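PDB 5KF0: aldehyde dehydrogenase from Burkholderia vietnamiensis, which probably oxidises aldehydes to carboxylic acids with a nicotinamide cofactor, and is seen here with NADPH bound. Local coordinates for residues Ile196-Leu201 with Gly209-Leu214. Numbering follows the deposited sequence.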
# COMPACT_ATOMS: atom_id res chain seq x y z
N ILE A 196 -0.74 -12.53 34.72
CA ILE A 196 -1.29 -11.20 34.98
C ILE A 196 -1.94 -10.64 33.72
O ILE A 196 -3.04 -10.05 33.77
CB ILE A 196 -0.21 -10.26 35.54
CG1 ILE A 196 0.26 -10.74 36.92
CG2 ILE A 196 -0.77 -8.83 35.65
CD1 ILE A 196 1.50 -10.02 37.40
N ILE A 197 -1.30 -10.82 32.57
CA ILE A 197 -1.93 -10.48 31.29
C ILE A 197 -3.27 -11.19 31.17
O ILE A 197 -4.29 -10.58 30.81
CB ILE A 197 -0.99 -10.84 30.11
CG1 ILE A 197 0.26 -9.95 30.11
CG2 ILE A 197 -1.74 -10.72 28.79
CD1 ILE A 197 1.25 -10.28 29.00
N ALA A 198 -3.31 -12.48 31.52
CA ALA A 198 -4.56 -13.24 31.45
C ALA A 198 -5.62 -12.68 32.39
O ALA A 198 -6.80 -12.60 32.03
CB ALA A 198 -4.30 -14.72 31.76
N GLU A 199 -5.23 -12.31 33.61
CA GLU A 199 -6.18 -11.75 34.57
C GLU A 199 -6.81 -10.46 34.02
O GLU A 199 -8.02 -10.24 34.17
CB GLU A 199 -5.48 -11.48 35.90
CG GLU A 199 -6.38 -10.92 36.98
CD GLU A 199 -5.57 -10.30 38.11
OE1 GLU A 199 -6.07 -9.36 38.76
OE2 GLU A 199 -4.42 -10.74 38.34
N VAL A 200 -5.99 -9.62 33.39
CA VAL A 200 -6.49 -8.39 32.78
C VAL A 200 -7.45 -8.70 31.64
O VAL A 200 -8.54 -8.11 31.54
CB VAL A 200 -5.31 -7.52 32.32
CG1 VAL A 200 -5.79 -6.36 31.45
CG2 VAL A 200 -4.57 -6.98 33.55
N LEU A 201 -7.08 -9.64 30.76
CA LEU A 201 -7.98 -10.04 29.68
C LEU A 201 -9.28 -10.63 30.20
O LEU A 201 -10.34 -10.47 29.57
CB LEU A 201 -7.30 -11.05 28.76
CG LEU A 201 -6.30 -10.48 27.77
CD1 LEU A 201 -5.52 -11.62 27.12
CD2 LEU A 201 -7.05 -9.66 26.73
N GLY A 209 -13.69 -18.74 25.57
CA GLY A 209 -12.82 -19.48 24.68
C GLY A 209 -11.90 -18.62 23.84
O GLY A 209 -11.05 -19.17 23.12
N ALA A 210 -12.05 -17.30 23.89
CA ALA A 210 -11.12 -16.42 23.18
C ALA A 210 -9.68 -16.65 23.63
O ALA A 210 -8.76 -16.54 22.81
CB ALA A 210 -11.49 -14.95 23.38
N PHE A 211 -9.46 -16.97 24.90
CA PHE A 211 -8.09 -17.18 25.33
C PHE A 211 -8.02 -18.18 26.46
O PHE A 211 -8.94 -18.32 27.26
CB PHE A 211 -7.42 -15.86 25.75
CG PHE A 211 -7.91 -15.32 27.07
CD1 PHE A 211 -7.21 -15.58 28.23
CD2 PHE A 211 -9.04 -14.51 27.14
CE1 PHE A 211 -7.64 -15.08 29.45
CE2 PHE A 211 -9.48 -13.99 28.36
CZ PHE A 211 -8.77 -14.27 29.51
N SER A 212 -6.90 -18.90 26.50
CA SER A 212 -6.44 -19.63 27.66
C SER A 212 -4.96 -19.34 27.83
O SER A 212 -4.23 -19.18 26.85
CB SER A 212 -6.68 -21.15 27.52
OG SER A 212 -8.07 -21.45 27.47
N VAL A 213 -4.51 -19.27 29.09
CA VAL A 213 -3.08 -19.14 29.39
C VAL A 213 -2.76 -20.27 30.36
O VAL A 213 -3.24 -20.28 31.50
CB VAL A 213 -2.73 -17.76 29.98
CG1 VAL A 213 -1.24 -17.70 30.35
CG2 VAL A 213 -3.08 -16.64 28.98
N LEU A 214 -1.97 -21.23 29.90
CA LEU A 214 -1.79 -22.51 30.59
C LEU A 214 -0.32 -22.79 30.83
O LEU A 214 0.39 -23.17 29.87
CB LEU A 214 -2.42 -23.65 29.78
CG LEU A 214 -3.91 -23.57 29.48
CD1 LEU A 214 -4.34 -24.79 28.67
CD2 LEU A 214 -4.72 -23.47 30.75
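The Phe211 ring carries Leu201 on one face: Leu201 CB stands 3.9 Å from the ring centroid and 24° off its normal, a CH-pi contact displaced toward the rim. The ring atom closest to Leu201 CB is Phe211 CZ, at 3.6 Å. Ala198 O approaches the ring obliquely near CZ and CE1, lying 3.6 Å from Phe211 CZ, while the methyl Ala198 CB sits 4.1 Å from Phe211 CE1. A chi1 of 73° places Phe211 CG between the backbone N and the carbonyl carbon, which, with CB pointing toward the helix, brings the CZ end of the ring to Leu201 and Ala198. Two residues further along the strand, Val213 CG2 meets Ala198 CB at 3.6 Å; CG1 is anti to the backbone N, which puts CG2 beside that N and anti to the carbonyl carbon. Helix 192-202 is the crossover of a beta-alpha-beta unit between parallel strands 182-185 and 211-213, part of the Rossmann-like cofactor-binding domain of aldehyde dehydrogenases. The short axes of helix 196-201 and strand 211-213 approach to 8.9 Å, roughly antiparallel at 152°. No hydrogen bond joins the segments, and all four touching residues are buried. Tyr17 also packs on Ala198, Cys80 and Leu206 touch Leu201, and Phe182 lies against Phe211.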